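Local coordinates for protein Old Yellow Enzyme (Pichia, PDB 6AGZ) that probably catalyses the asymmetric reduction of enone compounds, using flavin mononucleotide held in a TIM barrel, at residues S51-R56 against S105-Q110; G61-T66 against F181-V186; R344-T347 against L352-R355. One frame throughout, in Å; residues are numbered along the deposited sequence.

Contact 1: residues S51-R56 against S105-Q110; sequences SYYSQR and SHISMQ. With FMN (flavin mononucleotide), chain C.
Ile107 reaches helix 47-57 fully extended: its CG1 lies anti to the backbone N (chi1 -173°) and the chain runs straight on through chi2, carrying CD1 to the ring of Tyr53. The methyl meets ring atom CD1 of Tyr53 at 4.5 Å, a loose apolar touch that approaches the ring obliquely. Val100 of helix 87-102 packs against both side chains, and the Tyr53 hydroxyl is hydrogen-bonded to Glu67. Just before the strand, the Ser105 hydroxyl is hydrogen-bonded to Ala57 O, at the end of the same helix.

Within the helix, Tyr52 sits between its neighbours: its CD2 edge lies 3.8 Å above the centre of the Tyr53 ring, and its CE1 over the middle of the Arg56 guanidinium face. Arg56 NH1 donates to Tyr52 O (2.9 Å) and NE is hydrogen-bonded to Phe346 O, so more than one nitrogen holds the guanidinium in place.

At the far end of the strand, Gln110 stretches out to the flavin. Its amide pairs with the pyrimidine edge twice: OE1 accepts from FMN N3 at 2.9 Å, and NE2 donates almost straight to FMN O2 at 2.9 Å (169°). A weak bond from NE2 to Glu185 OE2 also favours this amide orientation. A leucine here would probably leave FMN N3 and O2 without these two mates and the flavin less firmly oriented. The arrangement is that of a TIM-barrel flavoprotein, in which a helix packs outside the parallel strands while a strand's C-terminal end presents a side chain to the cofactor.

Contact 2: residues G61-T66 against F181-V186; sequences GGLLIT and FDMVEV
Ile65 and Glu185 meet inside the eight-stranded parallel TIM barrel, where strands 63-70 and 183-187 are second neighbours with strand 106-112 between them. Their side chains cross at about a right angle, and the methyls of Ile65 close on one carboxylate oxygen: CD1 lies 3.3 Å and CG2 3.6 Å from Glu185 OE1. Glu185 extends from its strand with CG anti to the backbone N (chi1 174°), which delivers the carboxylate to this point. Nearer the start of the strands, Leu63 CD1 rests on Met183 SD at 4.1 Å; the Met183 chain is bent at chi2, swinging the sulfur to the leucine.

The third pair lies on the helix-facing side of the sheet. Thr66 and Phe181 approach from opposite directions, and Thr66 CG2 stands 3.5 Å from Phe181 CE1, meeting the ring at a slant. No hydrogen bond links the two segments, so side chains alone bridge them.

A second shell sets these groups. Tyr281 of strand 281-285 packs on both Leu63 and Ile65, and its hydroxyl is hydrogen-bonded to Glu185 OE1, satisfying the buried oxygen that the isoleucine covers. Met109 of the intervening strand packs on Phe181. Just ahead of Met183 in the chain, Asp182 OD2 accepts two hydrogen bonds, one from His101 NE2 and one from the backbone N of Ile107.

Contact 3: residues R344-T347 against L352-R355; sequences RYFT and LPNR. With FMN (flavin mononucleotide), chain C.
Apolar packing joins the weakly bonded helical turn 344-348 to helix 352-358 through Phe346, whose ring receives both Leu352 and Pro353. Leu352 CD2 lies over one face of the ring, 4.1 Å from its centroid and 24° off the normal, displaced toward the rim: a CH-pi contact. Pro353 comes in at the far end of the ring, its CD 3.8 Å from Phe346 CZ and oblique to the plane. The first torsion of Phe346, -135°, is away from a staggered value and sets the ring against these partners; the ring also meets that of Phe31.

Polar contacts belong to the start of turn 344-348 and to the flavin phosphate. Arg344 grips O3P of FMN twice, from its backbone N at 2.9 Å and from NE at 2.9 Å, while NH2 reaches FMN O1P at 3.0 Å in the guanidinium plane. A bend at chi3 (-77°) turns the guanidinium edge toward the phosphate. Ser343 N and Gly318 N also bond the cofactor. The charge of Arg344 would probably favour the dianion. Backbone N atoms and an arginine gathered on the phosphate after the last two strands are the standard phosphate-binding site of FMN-dependent TIM barrels.

Contacts 1 and 2 interlock in the barrel wall, their centres about 8 Å apart: strand 106-112 of contact 1 lies between the two strands of contact 2, with His106 O 2.7 Å from Leu64 N and Met109 O 2.7 Å from Glu185 N, both probable hydrogen bonds. Contact 3, its centre about 13 Å from that of contact 1, is tied to it by Arg56 NE, 2.9 Å from Phe346 O. Contacts 2 and 3 do not touch; their centres are about 17 Å apart. FMN spans the set: Gln110 of contact 1 pairs with its pyrimidine edge and Arg344 of contact 3 with its phosphate, and the Glu185 side chain of contact 2 comes within about 5 Å of it.

Contact 1: residues S51-R56 against S105-Q110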
loop_
_atom_site.group_PDB
_atom_site.type_symbol
_atom_site.label_atom_id
_atom_site.label_comp_id
_atom_site.label_asym_id
_atom_site.label_seq_id
_atom_site.Cartn_x
_atom_site.Cartn_y
_atom_site.Cartn_z
ATOM N N SER A 51 -29.809 29.078 3.236
ATOM C CA SER A 51 -29.551 29.462 4.620
ATOM C C SER A 51 -28.654 28.442 5.311
ATOM O O SER A 51 -27.791 28.804 6.125
ATOM C CB SER A 51 -30.872 29.618 5.373
ATOM O OG SER A 51 -30.649 29.840 6.754
ATOM N N TYR A 52 -28.835 27.164 4.978
ATOM C CA TYR A 52 -28.074 26.083 5.597
ATOM C C TYR A 52 -26.578 26.253 5.363
ATOM O O TYR A 52 -25.779 26.195 6.305
ATOM C CB TYR A 52 -28.579 24.748 5.046
ATOM C CG TYR A 52 -27.804 23.512 5.444
ATOM C CD1 TYR A 52 -28.043 22.877 6.656
ATOM C CD2 TYR A 52 -26.871 22.950 4.583
ATOM C CE1 TYR A 52 -27.351 21.734 7.012
ATOM C CE2 TYR A 52 -26.175 21.809 4.929
ATOM C CZ TYR A 52 -26.420 21.204 6.144
ATOM O OH TYR A 52 -25.729 20.066 6.492
ATOM N N TYR A 53 -26.178 26.473 4.109
ATOM C CA TYR A 53 -24.768 26.707 3.818
ATOM C C TYR A 53 -24.324 28.107 4.224
ATOM O O TYR A 53 -23.142 28.316 4.519
ATOM C CB TYR A 53 -24.489 26.479 2.332
ATOM C CG TYR A 53 -24.564 25.028 1.913
ATOM C CD1 TYR A 53 -23.510 24.160 2.160
ATOM C CD2 TYR A 53 -25.688 24.528 1.269
ATOM C CE1 TYR A 53 -23.573 22.832 1.780
ATOM C CE2 TYR A 53 -25.760 23.202 0.884
ATOM C CZ TYR A 53 -24.700 22.360 1.141
ATOM O OH TYR A 53 -24.769 21.039 0.759
ATOM N N SER A 54 -25.250 29.069 4.243
ATOM C CA SER A 54 -24.899 30.437 4.620
ATOM C C SER A 54 -24.450 30.509 6.073
ATOM O O SER A 54 -23.440 31.149 6.390
ATOM C CB SER A 54 -26.089 31.366 4.376
ATOM O OG SER A 54 -25.815 32.678 4.838
ATOM N N GLN A 55 -25.194 29.859 6.974
ATOM C CA GLN A 55 -24.825 29.882 8.386
ATOM C C GLN A 55 -23.472 29.224 8.624
ATOM O O GLN A 55 -22.735 29.629 9.530
ATOM C CB GLN A 55 -25.901 29.192 9.222
ATOM C CG GLN A 55 -27.268 29.848 9.143
ATOM C CD GLN A 55 -28.315 29.098 9.939
ATOM O OE1 GLN A 55 -28.036 28.584 11.022
ATOM N NE2 GLN A 55 -29.527 29.024 9.402
ATOM N N ARG A 56 -23.126 28.220 7.823
ATOM C CA ARG A 56 -21.861 27.517 7.969
ATOM C C ARG A 56 -20.719 28.197 7.231
ATOM O O ARG A 56 -19.553 27.874 7.487
ATOM C CB ARG A 56 -22.021 26.070 7.499
ATOM C CG ARG A 56 -22.861 25.265 8.468
ATOM C CD ARG A 56 -23.540 24.064 7.844
ATOM N NE ARG A 56 -24.307 23.344 8.856
ATOM C CZ ARG A 56 -25.504 23.722 9.294
ATOM N NH1 ARG A 56 -26.078 24.813 8.804
ATOM N NH2 ARG A 56 -26.129 23.013 10.224
ATOM N N SER A 105 -16.305 32.507 3.030
ATOM C CA SER A 105 -15.856 31.125 2.982
ATOM C C SER A 105 -15.707 30.677 1.532
ATOM O O SER A 105 -15.906 31.448 0.588
ATOM C CB SER A 105 -16.820 30.215 3.744
ATOM O OG SER A 105 -16.835 30.534 5.125
ATOM N N HIS A 106 -15.351 29.406 1.364
ATOM C CA HIS A 106 -15.133 28.809 0.058
ATOM C C HIS A 106 -15.843 27.464 0.014
ATOM O O HIS A 106 -16.093 26.840 1.049
ATOM C CB HIS A 106 -13.635 28.649 -0.228
ATOM C CG HIS A 106 -12.817 29.827 0.202
ATOM N ND1 HIS A 106 -12.430 30.824 -0.667
ATOM C CD2 HIS A 106 -12.322 30.174 1.414
ATOM C CE1 HIS A 106 -11.726 31.729 -0.011
ATOM N NE2 HIS A 106 -11.647 31.359 1.254
ATOM N N ILE A 107 -16.176 27.016 -1.193
ATOM C CA ILE A 107 -17.048 25.858 -1.351
ATOM C C ILE A 107 -16.602 25.019 -2.543
ATOM O O ILE A 107 -16.220 25.549 -3.592
ATOM C CB ILE A 107 -18.525 26.288 -1.486
ATOM C CG1 ILE A 107 -19.448 25.068 -1.481
ATOM C CG2 ILE A 107 -18.738 27.144 -2.731
ATOM C CD1 ILE A 107 -20.903 25.419 -1.273
ATOM N N SER A 108 -16.637 23.701 -2.361
ATOM C CA SER A 108 -16.418 22.725 -3.416
ATOM C C SER A 108 -17.673 21.878 -3.569
ATOM O O SER A 108 -18.372 21.602 -2.591
ATOM C CB SER A 108 -15.214 21.824 -3.099
ATOM O OG SER A 108 -15.171 20.698 -3.959
ATOM N N MET A 109 -17.969 21.475 -4.800
ATOM C CA MET A 109 -19.112 20.614 -5.077
ATOM C C MET A 109 -18.629 19.196 -5.346
ATOM O O MET A 109 -17.776 18.981 -6.215
ATOM C CB MET A 109 -19.929 21.123 -6.264
ATOM C CG MET A 109 -20.883 20.066 -6.813
ATOM S SD MET A 109 -22.089 20.661 -8.013
ATOM C CE MET A 109 -23.298 21.427 -6.940
ATOM N N GLN A 110 -19.173 18.235 -4.606
ATOM C CA GLN A 110 -18.908 16.827 -4.861
ATOM C C GLN A 110 -19.907 16.309 -5.887
ATOM O O GLN A 110 -21.113 16.541 -5.760
ATOM C CB GLN A 110 -18.995 16.006 -3.573
ATOM C CG GLN A 110 -18.502 14.577 -3.738
ATOM C CD GLN A 110 -18.883 13.684 -2.574
ATOM O OE1 GLN A 110 -20.037 13.657 -2.151
ATOM N NE2 GLN A 110 -17.912 12.945 -2.050
HETATM N N1 FMN C . -19.829 11.382 2.240
HETATM C C2 FMN C . -19.711 11.633 0.886
HETATM O O2 FMN C . -18.627 11.482 0.324
HETATM N N3 FMN C . -20.807 12.051 0.159
HETATM C C4 FMN C . -22.023 12.220 0.786
HETATM O O4 FMN C . -23.004 12.593 0.145
HETATM C C4A FMN C . -22.142 11.969 2.147
HETATM N N5 FMN C . -23.357 12.138 2.768
HETATM C C5A FMN C . -23.483 11.894 4.118
HETATM C C6 FMN C . -24.714 12.068 4.738
HETATM C C7 FMN C . -24.850 11.822 6.098
HETATM C C7M FMN C . -26.178 12.013 6.765
HETATM C C8 FMN C . -23.755 11.401 6.840
HETATM C C8M FMN C . -23.900 11.136 8.309
HETATM C C9 FMN C . -22.526 11.225 6.219
HETATM C C9A FMN C . -22.383 11.472 4.856
HETATM N N10 FMN C . -21.161 11.298 4.233
HETATM C C10 FMN C . -21.041 11.546 2.878
HETATM C "C1'" FMN C . -19.965 10.854 5.027
HETATM C "C2'" FMN C . -19.339 12.101 5.657
HETATM O "O2'" FMN C . -18.905 12.970 4.633
HETATM C "C3'" FMN C . -18.178 11.786 6.599
HETATM O "O3'" FMN C . -17.121 11.191 5.881
HETATM C "C4'" FMN C . -18.625 10.868 7.733
HETATM O "O4'" FMN C . -19.828 11.351 8.286
HETATM C "C5'" FMN C . -17.581 10.784 8.838
HETATM O "O5'" FMN C . -17.272 12.082 9.296
HETATM P P FMN C . -17.758 12.561 10.754
HETATM O O1P FMN C . -17.314 11.545 11.780
HETATM O O2P FMN C . -17.150 13.903 11.081
HETATM O O3P FMN C . -19.263 12.675 10.758
#

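Contact 2: residues G61-T66 against F181-V186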
loop_
_atom_site.group_PDB
_atom_site.type_symbol
_atom_site.label_atom_id
_atom_site.label_comp_id
_atom_site.label_asym_id
_atom_site.label_seq_id
_atom_site.Cartn_x
_atom_site.Cartn_y
_atom_site.Cartn_z
ATOM N N GLY A 61 -14.329 31.310 7.017
ATOM C CA GLY A 61 -13.136 31.426 6.203
ATOM C C GLY A 61 -12.628 30.134 5.600
ATOM O O GLY A 61 -11.749 30.182 4.730
ATOM N N GLY A 62 -13.143 28.981 6.024
ATOM C CA GLY A 62 -12.663 27.691 5.568
ATOM C C GLY A 62 -13.401 27.178 4.349
ATOM O O GLY A 62 -14.044 27.929 3.611
ATOM N N LEU A 63 -13.305 25.867 4.138
ATOM C CA LEU A 63 -13.886 25.211 2.974
ATOM C C LEU A 63 -15.140 24.443 3.369
ATOM O O LEU A 63 -15.143 23.715 4.368
ATOM C CB LEU A 63 -12.884 24.257 2.319
ATOM C CG LEU A 63 -13.409 23.488 1.102
ATOM C CD1 LEU A 63 -13.671 24.430 -0.064
ATOM C CD2 LEU A 63 -12.451 22.376 0.696
ATOM N N LEU A 64 -16.199 24.613 2.585
ATOM C CA LEU A 64 -17.380 23.769 2.648
ATOM C C LEU A 64 -17.417 22.878 1.415
ATOM O O LEU A 64 -16.952 23.264 0.339
ATOM C CB LEU A 64 -18.664 24.603 2.722
ATOM C CG LEU A 64 -18.774 25.699 3.786
ATOM C CD1 LEU A 64 -20.099 26.433 3.645
ATOM C CD2 LEU A 64 -18.628 25.126 5.185
ATOM N N ILE A 65 -17.961 21.677 1.573
ATOM C CA ILE A 65 -18.168 20.763 0.456
ATOM C C ILE A 65 -19.647 20.417 0.403
ATOM O O ILE A 65 -20.231 20.012 1.414
ATOM C CB ILE A 65 -17.305 19.494 0.574
ATOM C CG1 ILE A 65 -15.842 19.867 0.808
ATOM C CG2 ILE A 65 -17.428 18.662 -0.692
ATOM C CD1 ILE A 65 -14.919 18.674 0.907
ATOM N N THR A 66 -20.248 20.583 -0.771
ATOM C CA THR A 66 -21.675 20.359 -0.913
ATOM C C THR A 66 -22.013 18.885 -0.736
ATOM O O THR A 66 -21.171 17.997 -0.896
ATOM C CB THR A 66 -22.171 20.814 -2.284
ATOM O OG1 THR A 66 -21.723 19.889 -3.285
ATOM C CG2 THR A 66 -21.645 22.192 -2.608
ATOM N N PHE A 181 -18.119 27.462 -8.218
ATOM C CA PHE A 181 -17.502 26.687 -7.150
ATOM C C PHE A 181 -15.982 26.775 -7.232
ATOM O O PHE A 181 -15.402 26.941 -8.309
ATOM C CB PHE A 181 -17.936 25.220 -7.223
ATOM C CG PHE A 181 -19.354 24.976 -6.792
ATOM C CD1 PHE A 181 -19.659 24.761 -5.457
ATOM C CD2 PHE A 181 -20.381 24.941 -7.722
ATOM C CE1 PHE A 181 -20.961 24.527 -5.057
ATOM C CE2 PHE A 181 -21.686 24.707 -7.327
ATOM C CZ PHE A 181 -21.976 24.500 -5.992
ATOM N N ASP A 182 -15.329 26.655 -6.074
ATOM C CA ASP A 182 -13.873 26.726 -6.043
ATOM C C ASP A 182 -13.240 25.421 -6.507
ATOM O O ASP A 182 -12.193 25.437 -7.164
ATOM C CB ASP A 182 -13.391 27.087 -4.637
ATOM C CG ASP A 182 -13.903 28.437 -4.174
ATOM O OD1 ASP A 182 -13.350 29.468 -4.614
ATOM O OD2 ASP A 182 -14.860 28.472 -3.373
ATOM N N MET A 183 -13.853 24.287 -6.177
ATOM C CA MET A 183 -13.389 22.992 -6.647
ATOM C C MET A 183 -14.585 22.149 -7.054
ATOM O O MET A 183 -15.741 22.489 -6.784
ATOM C CB MET A 183 -12.578 22.237 -5.584
ATOM C CG MET A 183 -11.332 22.945 -5.103
ATOM S SD MET A 183 -11.636 23.867 -3.589
ATOM C CE MET A 183 -9.972 24.395 -3.183
ATOM N N VAL A 184 -14.287 21.034 -7.710
ATOM C CA VAL A 184 -15.262 19.990 -7.984
ATOM C C VAL A 184 -14.649 18.673 -7.524
ATOM O O VAL A 184 -13.509 18.353 -7.882
ATOM C CB VAL A 184 -15.672 19.961 -9.472
ATOM C CG1 VAL A 184 -14.528 19.513 -10.386
ATOM C CG2 VAL A 184 -16.899 19.102 -9.667
ATOM N N GLU A 185 -15.370 17.947 -6.678
ATOM C CA GLU A 185 -14.842 16.754 -6.028
ATOM C C GLU A 185 -15.507 15.521 -6.621
ATOM O O GLU A 185 -16.735 15.397 -6.594
ATOM C CB GLU A 185 -15.055 16.800 -4.515
ATOM C CG GLU A 185 -14.652 15.513 -3.811
ATOM C CD GLU A 185 -14.840 15.579 -2.311
ATOM O OE1 GLU A 185 -14.643 16.669 -1.733
ATOM O OE2 GLU A 185 -15.189 14.543 -1.709
ATOM N N VAL A 186 -14.693 14.614 -7.148
ATOM C CA VAL A 186 -15.195 13.382 -7.741
ATOM C C VAL A 186 -15.423 12.372 -6.622
ATOM O O VAL A 186 -14.479 11.937 -5.957
ATOM C CB VAL A 186 -14.229 12.842 -8.799
ATOM C CG1 VAL A 186 -14.658 11.473 -9.241
ATOM C CG2 VAL A 186 -14.176 13.787 -9.990
#

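Contact 3: residues R344-T347 against L352-R355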
loop_
_atom_site.group_PDB
_atom_site.type_symbol
_atom_site.label_atom_id
_atom_site.label_comp_id
_atom_site.label_asym_id
_atom_site.label_seq_id
_atom_site.Cartn_x
_atom_site.Cartn_y
_atom_site.Cartn_z
ATOM N N ARG A 344 -20.940 15.098 10.893
ATOM C CA ARG A 344 -22.143 14.898 11.695
ATOM C C ARG A 344 -22.359 16.036 12.685
ATOM O O ARG A 344 -23.493 16.487 12.883
ATOM C CB ARG A 344 -22.074 13.549 12.413
ATOM C CG ARG A 344 -22.376 12.369 11.498
ATOM C CD ARG A 344 -22.169 11.029 12.185
ATOM N NE ARG A 344 -20.757 10.669 12.284
ATOM C CZ ARG A 344 -20.318 9.474 12.671
ATOM N NH1 ARG A 344 -21.183 8.521 12.993
ATOM N NH2 ARG A 344 -19.016 9.232 12.732
ATOM N N TYR A 345 -21.287 16.524 13.309
ATOM C CA TYR A 345 -21.429 17.648 14.224
ATOM C C TYR A 345 -21.624 18.973 13.501
ATOM O O TYR A 345 -22.154 19.915 14.099
ATOM C CB TYR A 345 -20.222 17.732 15.159
ATOM C CG TYR A 345 -20.319 16.777 16.324
ATOM C CD1 TYR A 345 -21.189 17.028 17.377
ATOM C CD2 TYR A 345 -19.551 15.622 16.368
ATOM C CE1 TYR A 345 -21.289 16.158 18.443
ATOM C CE2 TYR A 345 -19.644 14.745 17.432
ATOM C CZ TYR A 345 -20.513 15.018 18.465
ATOM O OH TYR A 345 -20.607 14.147 19.527
ATOM N N PHE A 346 -21.217 19.069 12.235
ATOM C CA PHE A 346 -21.483 20.287 11.478
ATOM C C PHE A 346 -22.965 20.422 11.150
ATOM O O PHE A 346 -23.460 21.540 10.969
ATOM C CB PHE A 346 -20.647 20.307 10.201
ATOM C CG PHE A 346 -19.987 21.629 9.927
ATOM C CD1 PHE A 346 -20.666 22.818 10.136
ATOM C CD2 PHE A 346 -18.680 21.683 9.469
ATOM C CE1 PHE A 346 -20.055 24.034 9.888
ATOM C CE2 PHE A 346 -18.065 22.895 9.217
ATOM C CZ PHE A 346 -18.754 24.073 9.427
ATOM N N THR A 347 -23.686 19.300 11.077
ATOM C CA THR A 347 -25.119 19.356 10.802
ATOM C C THR A 347 -25.879 20.003 11.954
ATOM O O THR A 347 -26.837 20.752 11.729
ATOM C CB THR A 347 -25.662 17.952 10.532
ATOM O OG1 THR A 347 -25.546 17.154 11.717
ATOM C CG2 THR A 347 -24.888 17.289 9.400
ATOM N N LEU A 352 -19.983 25.706 14.168
ATOM C CA LEU A 352 -18.932 24.795 14.615
ATOM C C LEU A 352 -17.525 25.383 14.553
ATOM O O LEU A 352 -16.738 25.110 15.476
ATOM C CB LEU A 352 -19.000 23.493 13.800
ATOM C CG LEU A 352 -18.003 22.397 14.192
ATOM C CD1 LEU A 352 -18.359 21.830 15.557
ATOM C CD2 LEU A 352 -17.947 21.291 13.148
ATOM N N PRO A 353 -17.132 26.160 13.531
ATOM C CA PRO A 353 -15.774 26.733 13.551
ATOM C C PRO A 353 -15.472 27.555 14.793
ATOM O O PRO A 353 -14.385 27.418 15.367
ATOM C CB PRO A 353 -15.744 27.591 12.280
ATOM C CG PRO A 353 -16.687 26.912 11.362
ATOM C CD PRO A 353 -17.795 26.391 12.231
ATOM N N ASN A 354 -16.399 28.408 15.230
ATOM C CA ASN A 354 -16.133 29.220 16.412
ATOM C C ASN A 354 -16.169 28.390 17.688
ATOM O O ASN A 354 -15.416 28.670 18.629
ATOM C CB ASN A 354 -17.126 30.378 16.494
ATOM C CG ASN A 354 -16.796 31.491 15.520
ATOM O OD1 ASN A 354 -15.723 31.502 14.915
ATOM N ND2 ASN A 354 -17.709 32.444 15.374
ATOM N N ARG A 355 -17.028 27.367 17.742
ATOM C CA ARG A 355 -17.094 26.524 18.931
ATOM C C ARG A 355 -15.809 25.724 19.107
ATOM O O ARG A 355 -15.298 25.588 20.225
ATOM C CB ARG A 355 -18.299 25.583 18.858
ATOM C CG ARG A 355 -19.655 26.275 18.937
ATOM C CD ARG A 355 -20.736 25.311 19.385
ATOM N NE ARG A 355 -22.024 25.628 18.777
ATOM C CZ ARG A 355 -23.196 25.155 19.192
ATOM N NH1 ARG A 355 -23.243 24.335 20.226
ATOM N NH2 ARG A 355 -24.306 25.505 18.561
HETATM N N1 FMN C . -19.829 11.382 2.240
HETATM C C2 FMN C . -19.711 11.633 0.886
HETATM O O2 FMN C . -18.627 11.482 0.324
HETATM N N3 FMN C . -20.807 12.051 0.159
HETATM C C4 FMN C . -22.023 12.220 0.786
HETATM O O4 FMN C . -23.004 12.593 0.145
HETATM C C4A FMN C . -22.142 11.969 2.147
HETATM N N5 FMN C . -23.357 12.138 2.768
HETATM C C5A FMN C . -23.483 11.894 4.118
HETATM C C6 FMN C . -24.714 12.068 4.738
HETATM C C7 FMN C . -24.850 11.822 6.098
HETATM C C7M FMN C . -26.178 12.013 6.765
HETATM C C8 FMN C . -23.755 11.401 6.840
HETATM C C8M FMN C . -23.900 11.136 8.309
HETATM C C9 FMN C . -22.526 11.225 6.219
HETATM C C9A FMN C . -22.383 11.472 4.856
HETATM N N10 FMN C . -21.161 11.298 4.233
HETATM C C10 FMN C . -21.041 11.546 2.878
HETATM C "C1'" FMN C . -19.965 10.854 5.027
HETATM C "C2'" FMN C . -19.339 12.101 5.657
HETATM O "O2'" FMN C . -18.905 12.970 4.633
HETATM C "C3'" FMN C . -18.178 11.786 6.599
HETATM O "O3'" FMN C . -17.121 11.191 5.881
HETATM C "C4'" FMN C . -18.625 10.868 7.733
HETATM O "O4'" FMN C . -19.828 11.351 8.286
HETATM C "C5'" FMN C . -17.581 10.784 8.838
HETATM O "O5'" FMN C . -17.272 12.082 9.296
HETATM P P FMN C . -17.758 12.561 10.754
HETATM O O1P FMN C . -17.314 11.545 11.780
HETATM O O2P FMN C . -17.150 13.903 11.081
HETATM O O3P FMN C . -19.263 12.675 10.758
#